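Local structure of multiple antibiotic resistance protein MARR (Escherichia coli, 1JGS) at residues A35-L40 and M68-L72; L40-R44 and L91-T95. The protein represses the marRAB operon, which is involved in activating antibiotic resistance and oxidative stress genes, by binding to the marO operator/promoter site. All coordinates share one frame; numbering follows the deposited sequence.

Contact 1: residues A35-L40 and M68-L72. With SAL (2-hydroxybenzoic acid), chain C.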
ATOM      1  N   ALA A  35       8.099  -5.925  -4.424  1.00 36.96           N
ATOM      2  CA  ALA A  35       7.543  -5.160  -5.530  1.00 36.96           C
ATOM      3  C   ALA A  35       7.459  -5.992  -6.807  1.00 36.96           C
ATOM      4  O   ALA A  35       6.452  -5.928  -7.514  1.00 36.96           O
ATOM      5  CB  ALA A  35       8.362  -3.892  -5.768  1.00 24.45           C
ATOM      6  N   GLN A  36       8.509  -6.764  -7.108  1.00 35.44           N
ATOM      7  CA  GLN A  36       8.495  -7.619  -8.303  1.00 35.44           C
ATOM      8  C   GLN A  36       7.363  -8.634  -8.170  1.00 35.44           C
ATOM      9  O   GLN A  36       6.639  -8.900  -9.134  1.00 35.44           O
ATOM     10  CB  GLN A  36       9.830  -8.361  -8.475  1.00 33.78           C
ATOM     11  CG  GLN A  36      10.995  -7.502  -8.975  1.00 33.78           C
ATOM     12  CD  GLN A  36      12.341  -8.225  -8.922  1.00 33.78           C
ATOM     13  OE1 GLN A  36      12.407  -9.452  -8.835  1.00 33.78           O
ATOM     14  NE2 GLN A  36      13.415  -7.465  -8.989  1.00 33.78           N
ATOM     15  N   PHE A  37       7.202  -9.190  -6.972  1.00 35.55           N
ATOM     16  CA  PHE A  37       6.144 -10.178  -6.733  1.00 35.55           C
ATOM     17  C   PHE A  37       4.758  -9.567  -6.977  1.00 35.55           C
ATOM     18  O   PHE A  37       3.913 -10.167  -7.646  1.00 35.55           O
ATOM     19  CB  PHE A  37       6.237 -10.718  -5.306  1.00 45.48           C
ATOM     20  CG  PHE A  37       5.200 -11.749  -4.983  1.00 45.48           C
ATOM     21  CD1 PHE A  37       4.965 -12.816  -5.850  1.00 45.48           C
ATOM     22  CD2 PHE A  37       4.467 -11.668  -3.805  1.00 45.48           C
ATOM     23  CE1 PHE A  37       4.014 -13.790  -5.554  1.00 45.48           C
ATOM     24  CE2 PHE A  37       3.511 -12.638  -3.497  1.00 45.48           C
ATOM     25  CZ  PHE A  37       3.284 -13.704  -4.378  1.00 45.48           C
ATOM     26  N   LYS A  38       4.538  -8.364  -6.452  1.00 38.60           N
ATOM     27  CA  LYS A  38       3.267  -7.664  -6.631  1.00 38.60           C
ATOM     28  C   LYS A  38       3.003  -7.429  -8.127  1.00 38.60           C
ATOM     29  O   LYS A  38       1.901  -7.684  -8.622  1.00 38.60           O
ATOM     30  CB  LYS A  38       3.300  -6.321  -5.894  1.00 82.69           C
ATOM     31  CG  LYS A  38       3.482  -6.430  -4.386  1.00 82.69           C
ATOM     32  CD  LYS A  38       3.659  -5.051  -3.751  1.00 82.69           C
ATOM     33  CE  LYS A  38       3.770  -5.129  -2.230  1.00 82.69           C
ATOM     34  NZ  LYS A  38       2.507  -5.597  -1.590  1.00 82.69           N
ATOM     35  N   VAL A  39       4.006  -6.937  -8.848  1.00 34.06           N
ATOM     36  CA  VAL A  39       3.827  -6.712 -10.278  1.00 34.06           C
ATOM     37  C   VAL A  39       3.456  -8.009 -10.996  1.00 34.06           C
ATOM     38  O   VAL A  39       2.661  -7.982 -11.934  1.00 34.06           O
ATOM     39  CB  VAL A  39       5.097  -6.122 -10.926  1.00 30.26           C
ATOM     40  CG1 VAL A  39       5.007  -6.200 -12.445  1.00 30.26           C
ATOM     41  CG2 VAL A  39       5.263  -4.666 -10.488  1.00 30.26           C
ATOM     42  N   LEU A  40       4.012  -9.140 -10.563  1.00 42.08           N
ATOM     43  CA  LEU A  40       3.685 -10.418 -11.209  1.00 42.08           C
ATOM     44  C   LEU A  40       2.246 -10.860 -10.907  1.00 42.08           C
ATOM     45  O   LEU A  40       1.524 -11.321 -11.791  1.00 42.08           O
ATOM     46  CB  LEU A  40       4.636 -11.547 -10.769  1.00 33.35           C
ATOM     47  CG  LEU A  40       6.100 -11.605 -11.210  1.00 33.35           C
ATOM     48  CD1 LEU A  40       6.707 -12.926 -10.721  1.00 33.35           C
ATOM     49  CD2 LEU A  40       6.217 -11.508 -12.710  1.00 33.35           C
ATOM     50  N   MET A  68      11.268  -1.580 -13.917  1.00 37.17           N
ATOM     51  CA  MET A  68      10.783  -2.805 -13.288  1.00 37.17           C
ATOM     52  C   MET A  68      10.415  -3.849 -14.351  1.00 37.17           C
ATOM     53  O   MET A  68      10.815  -5.017 -14.267  1.00 37.17           O
ATOM     54  CB  MET A  68       9.544  -2.496 -12.437  1.00 41.38           C
ATOM     55  CG  MET A  68       8.737  -3.722 -12.032  1.00 41.38           C
ATOM     56  SD  MET A  68       9.613  -4.754 -10.869  1.00 41.38           S
ATOM     57  CE  MET A  68       9.029  -4.010  -9.297  1.00 41.38           C
ATOM     58  N   LEU A  69       9.645  -3.426 -15.349  1.00 30.84           N
ATOM     59  CA  LEU A  69       9.236  -4.352 -16.392  1.00 30.84           C
ATOM     60  C   LEU A  69      10.461  -4.890 -17.139  1.00 30.84           C
ATOM     61  O   LEU A  69      10.525  -6.085 -17.465  1.00 30.84           O
ATOM     62  CB  LEU A  69       8.240  -3.670 -17.335  1.00 25.28           C
ATOM     63  CG  LEU A  69       6.833  -3.418 -16.747  1.00 25.28           C
ATOM     64  CD1 LEU A  69       5.978  -2.650 -17.749  1.00 25.28           C
ATOM     65  CD2 LEU A  69       6.139  -4.749 -16.444  1.00 25.28           C
ATOM     66  N   ASP A  70      11.450  -4.024 -17.374  1.00 31.28           N
ATOM     67  CA  ASP A  70      12.664  -4.451 -18.068  1.00 31.28           C
ATOM     68  C   ASP A  70      13.418  -5.449 -17.201  1.00 31.28           C
ATOM     69  O   ASP A  70      13.926  -6.440 -17.705  1.00 31.28           O
ATOM     70  CB  ASP A  70      13.576  -3.264 -18.395  1.00 35.21           C
ATOM     71  CG  ASP A  70      13.198  -2.560 -19.707  1.00 35.21           C
ATOM     72  OD1 ASP A  70      12.306  -3.045 -20.448  1.00 35.21           O
ATOM     73  OD2 ASP A  70      13.815  -1.514 -20.002  1.00 35.21           O
ATOM     74  N   ARG A  71      13.506  -5.199 -15.900  1.00 31.46           N
ATOM     75  CA  ARG A  71      14.203  -6.149 -15.041  1.00 31.46           C
ATOM     76  C   ARG A  71      13.472  -7.493 -15.088  1.00 31.46           C
ATOM     77  O   ARG A  71      14.098  -8.548 -15.154  1.00 31.46           O
ATOM     78  CB  ARG A  71      14.265  -5.642 -13.595  1.00 37.99           C
ATOM     79  CG  ARG A  71      14.871  -6.624 -12.590  1.00 37.99           C
ATOM     80  CD  ARG A  71      16.244  -7.135 -13.044  1.00 37.99           C
ATOM     81  NE  ARG A  71      17.232  -6.066 -13.227  1.00 37.99           N
ATOM     82  CZ  ARG A  71      17.799  -5.388 -12.233  1.00 37.99           C
ATOM     83  NH1 ARG A  71      17.478  -5.663 -10.972  1.00 37.99           N
ATOM     84  NH2 ARG A  71      18.697  -4.445 -12.494  1.00 37.99           N
ATOM     85  N   LEU A  72      12.146  -7.461 -15.061  1.00 29.78           N
ATOM     86  CA  LEU A  72      11.380  -8.712 -15.085  1.00 29.78           C
ATOM     87  C   LEU A  72      11.584  -9.481 -16.391  1.00 29.78           C
ATOM     88  O   LEU A  72      11.599 -10.713 -16.395  1.00 29.78           O
ATOM     89  CB  LEU A  72       9.894  -8.425 -14.835  1.00 25.32           C
ATOM     90  CG  LEU A  72       9.614  -8.009 -13.378  1.00 25.32           C
ATOM     91  CD1 LEU A  72       8.189  -7.546 -13.173  1.00 25.32           C
ATOM     92  CD2 LEU A  72       9.934  -9.190 -12.494  1.00 25.32           C
TER
HETATM   93  C1' SAL C 257      13.082  -3.606  -9.428  1.00 42.17           C
HETATM   94  O1' SAL C 257      13.490  -4.849  -9.207  1.00 42.17           O
HETATM   95  O2' SAL C 257      13.307  -3.027 -10.529  1.00 42.17           O
HETATM   96  C1  SAL C 257      12.360  -2.968  -8.306  1.00 42.17           C
HETATM   97  C2  SAL C 257      11.856  -1.597  -8.431  1.00 42.17           C
HETATM   98  C3  SAL C 257      11.158  -0.969  -7.355  1.00 42.17           C
HETATM   99  C4  SAL C 257      10.940  -1.651  -6.145  1.00 42.17           C
HETATM  100  C5  SAL C 257      11.487  -3.138  -6.002  1.00 42.17           C
HETATM  101  C6  SAL C 257      12.155  -3.697  -7.088  1.00 42.17           C
HETATM  102  O2  SAL C 257      12.022  -0.845  -9.573  1.00 42.17           O

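Contact 2: residues L40-R44 and L91-T95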
ATOM      1  N   LEU A  40       4.012  -9.140 -10.563  1.00 42.08           N
ATOM      2  CA  LEU A  40       3.685 -10.418 -11.209  1.00 42.08           C
ATOM      3  C   LEU A  40       2.246 -10.860 -10.907  1.00 42.08           C
ATOM      4  O   LEU A  40       1.524 -11.321 -11.791  1.00 42.08           O
ATOM      5  CB  LEU A  40       4.636 -11.547 -10.769  1.00 33.35           C
ATOM      6  CG  LEU A  40       6.100 -11.605 -11.210  1.00 33.35           C
ATOM      7  CD1 LEU A  40       6.707 -12.926 -10.721  1.00 33.35           C
ATOM      8  CD2 LEU A  40       6.217 -11.508 -12.710  1.00 33.35           C
ATOM      9  N   CYS A  41       1.834 -10.727  -9.655  1.00 47.51           N
ATOM     10  CA  CYS A  41       0.489 -11.129  -9.281  1.00 47.51           C
ATOM     11  C   CYS A  41      -0.543 -10.280 -10.013  1.00 47.51           C
ATOM     12  O   CYS A  41      -1.599 -10.777 -10.406  1.00 47.51           O
ATOM     13  CB  CYS A  41       0.304 -10.998  -7.772  1.00 47.01           C
ATOM     14  SG  CYS A  41       1.370 -12.088  -6.813  1.00 47.01           S
ATOM     15  N   SER A  42      -0.232  -9.001 -10.201  1.00 42.18           N
ATOM     16  CA  SER A  42      -1.145  -8.085 -10.885  1.00 42.18           C
ATOM     17  C   SER A  42      -1.279  -8.357 -12.378  1.00 42.18           C
ATOM     18  O   SER A  42      -2.357  -8.223 -12.936  1.00 42.18           O
ATOM     19  CB  SER A  42      -0.688  -6.638 -10.694  1.00 30.64           C
ATOM     20  OG  SER A  42      -0.671  -6.288  -9.321  1.00 30.64           O
ATOM     21  N   ILE A  43      -0.176  -8.712 -13.031  1.00 41.78           N
ATOM     22  CA  ILE A  43      -0.206  -8.984 -14.459  1.00 41.78           C
ATOM     23  C   ILE A  43      -0.942 -10.305 -14.656  1.00 41.78           C
ATOM     24  O   ILE A  43      -1.744 -10.453 -15.576  1.00 41.78           O
ATOM     25  CB  ILE A  43       1.222  -9.099 -15.028  1.00 41.13           C
ATOM     26  CG1 ILE A  43       1.915  -7.735 -14.968  1.00 41.13           C
ATOM     27  CG2 ILE A  43       1.183  -9.619 -16.459  1.00 41.13           C
ATOM     28  CD1 ILE A  43       3.305  -7.710 -15.602  1.00 41.13           C
ATOM     29  N   ARG A  44      -0.657 -11.254 -13.770  1.00 49.26           N
ATOM     30  CA  ARG A  44      -1.282 -12.559 -13.818  1.00 49.26           C
ATOM     31  C   ARG A  44      -2.810 -12.445 -13.886  1.00 49.26           C
ATOM     32  O   ARG A  44      -3.433 -12.819 -14.896  1.00 49.26           O
ATOM     33  CB  ARG A  44      -0.875 -13.370 -12.583  1.00 66.71           C
ATOM     34  CG  ARG A  44      -1.603 -14.701 -12.445  1.00 66.71           C
ATOM     35  CD  ARG A  44      -1.095 -15.501 -11.265  1.00 66.71           C
ATOM     36  NE  ARG A  44      -2.029 -16.568 -10.944  1.00 66.71           N
ATOM     37  CZ  ARG A  44      -1.939 -17.356  -9.878  1.00 66.71           C
ATOM     38  NH1 ARG A  44      -0.943 -17.213  -9.011  1.00 66.71           N
ATOM     39  NH2 ARG A  44      -2.868 -18.277  -9.665  1.00 66.71           N
ATOM     40  N   LEU A  91       1.215  -5.046 -24.636  1.00 30.82           N
ATOM     41  CA  LEU A  91       0.637  -5.621 -23.441  1.00 30.82           C
ATOM     42  C   LEU A  91       1.796  -6.385 -22.843  1.00 30.82           C
ATOM     43  O   LEU A  91       2.775  -6.689 -23.530  1.00 30.82           O
ATOM     44  CB  LEU A  91      -0.497  -6.613 -23.779  1.00 43.64           C
ATOM     45  CG  LEU A  91      -1.813  -6.153 -24.436  1.00 43.64           C
ATOM     46  CD1 LEU A  91      -2.495  -7.355 -25.052  1.00 43.64           C
ATOM     47  CD2 LEU A  91      -2.748  -5.485 -23.423  1.00 43.64           C
ATOM     48  N   VAL A  92       1.699  -6.682 -21.561  1.00 40.02           N
ATOM     49  CA  VAL A  92       2.734  -7.458 -20.932  1.00 40.02           C
ATOM     50  C   VAL A  92       1.999  -8.590 -20.267  1.00 40.02           C
ATOM     51  O   VAL A  92       0.910  -8.398 -19.718  1.00 40.02           O
ATOM     52  CB  VAL A  92       3.523  -6.648 -19.876  1.00 33.09           C
ATOM     53  CG1 VAL A  92       4.297  -5.494 -20.563  1.00 33.09           C
ATOM     54  CG2 VAL A  92       2.576  -6.114 -18.816  1.00 33.09           C
ATOM     55  N   LYS A  93       2.571  -9.781 -20.358  1.00 35.95           N
ATOM     56  CA  LYS A  93       1.982 -10.952 -19.735  1.00 35.95           C
ATOM     57  C   LYS A  93       3.146 -11.739 -19.179  1.00 35.95           C
ATOM     58  O   LYS A  93       4.307 -11.488 -19.532  1.00 35.95           O
ATOM     59  CB  LYS A  93       1.229 -11.780 -20.775  1.00 43.93           C
ATOM     60  CG  LYS A  93       2.121 -12.471 -21.793  1.00 43.93           C
ATOM     61  CD  LYS A  93       1.291 -13.076 -22.905  1.00 43.93           C
ATOM     62  CE  LYS A  93       1.683 -14.510 -23.160  1.00 43.93           C
ATOM     63  NZ  LYS A  93       1.472 -15.363 -21.951  1.00 43.93           N
ATOM     64  N   LEU A  94       2.847 -12.693 -18.314  1.00 44.66           N
ATOM     65  CA  LEU A  94       3.886 -13.514 -17.731  1.00 44.66           C
ATOM     66  C   LEU A  94       4.309 -14.599 -18.698  1.00 44.66           C
ATOM     67  O   LEU A  94       3.505 -15.086 -19.487  1.00 44.66           O
ATOM     68  CB  LEU A  94       3.382 -14.178 -16.457  1.00 32.99           C
ATOM     69  CG  LEU A  94       2.865 -13.275 -15.329  1.00 32.99           C
ATOM     70  CD1 LEU A  94       2.747 -14.134 -14.065  1.00 32.99           C
ATOM     71  CD2 LEU A  94       3.829 -12.083 -15.089  1.00 32.99           C
ATOM     72  N   THR A  95       5.582 -14.964 -18.652  1.00 38.68           N
ATOM     73  CA  THR A  95       6.067 -16.050 -19.485  1.00 38.68           C
ATOM     74  C   THR A  95       5.748 -17.288 -18.630  1.00 38.68           C
ATOM     75  O   THR A  95       5.388 -17.144 -17.451  1.00 38.68           O
ATOM     76  CB  THR A  95       7.578 -15.938 -19.690  1.00 35.09           C
ATOM     77  OG1 THR A  95       8.223 -15.902 -18.407  1.00 35.09           O
ATOM     78  CG2 THR A  95       7.925 -14.674 -20.460  1.00 35.09           C
TER

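Contact 1: residues A35-L40 and M68-L72
M68 reaches across from helix 62-74 and lays the thioether end of its side chain, SD and the methyl CE, against Q36 and A35 of helix 34-46. The helices run almost at right angles, 87° between their directions, with the axes of the two short segments 10.9 Å apart at their closest, and side chains fill the space between them. M68 does so with CG anti to the backbone N (chi1 165°), the chain then bending at chi2 and chi3. This bend carries CE to 3.6 Å from A35 CB, with Q36 N close by, while SD sits 3.6 Å from Q36 CG. Q36 passes slantwise over the thioether, its chain extended beyond CG. V39 meets the same methionine in another way: the two side chains slide past each other in opposite directions, V39 CG2 lying against M68 CG. The other methyl of V39 serves the neighbouring turn, with CG1 3.5 Å from L72 CD1, and the second methyl of L72 rests against the CB and CG of Q36. The valine thus spreads its two branches over M68 and L72.

No hydrogen bond joins the two segments; the polar work is directed at a bound salicylate. Q36 NE2 donates to its carboxylate atom O1' over 2.6 Å, nearly straight at 169°. On the other side of the amide, OE1 accepts from K75 NZ, so both ends of the group are held and its flip is probably fixed. M68 CE lies 3.6 Å from SAL C1, and the R71 guanidinium stands obliquely to O1', where its charge may help to attract the anion. A35, Q36 and M68 together line this salicylate pocket, set where helix 34-46 crosses helix 62-74, the recognition helix of the MarR-type winged helix-turn-helix.

Contact 2: residues L40-R44 and L91-T95
The wing of the winged helix-turn-helix is fastened to helix 34-46 chiefly through I43 on the helix and L94 on the strand. Strand 91-94 crosses the helix at 107°, with the axes of the short segments 7.8 Å apart, close enough for a helix side chain, that of I43, to touch the strand backbone. I43 sets one branch on the strand's main chain and the other on a side chain. Its CG2, anti to the backbone N, presses onto the main chain, 3.5 Å from V92 O and 3.6 Å from K93 CA, whereas CD1 at the end of the other branch meets V92 CG2 at 3.7 Å; the two side chains cross at about a right angle.

L94 belongs to the second of the two antiparallel strands that form the wing, 78-82 and 90-94, and it turns its end back toward the helix. There it wedges between three helical residues: CD2 lies 3.9 Å from I43 CG2 and packs tightly, at 3.4 Å, against L40 CD2, while CD1 reaches R44 CB at 4.0 Å. R44 offers only this aliphatic base to the strand; its extended chain carries the guanidinium away to a salt bridge with E103 of helix 96-118. K93 leaves the strand away from the helix, and its chain bends forward to its neighbour, NZ donating to L94 O. One residue further on, T95 ends the wing by N-capping helix 96-118, its OG1 bonded to G98 N.

In the fold
Contacts 1 and 2 show one helix serving two partners: helix 34-46 packs against the recognition helix with residues 35-40 and against the wing with residues 40-44. Their centres lie about 9 Å apart, and L40 takes part in both, facing L72 in contact 1 and L94 in contact 2. A further link runs between L69 CD2 and I43 CD1, 4.2 Å apart, making the apolar packing continuous from one contact to the other. One salicylate sits directly on contact 1. A second touches L69, whose side chain is about 4 Å from it, and V92 of contact 2 has its side chain about 6 Å from a bound salicylate, without lining either pocket.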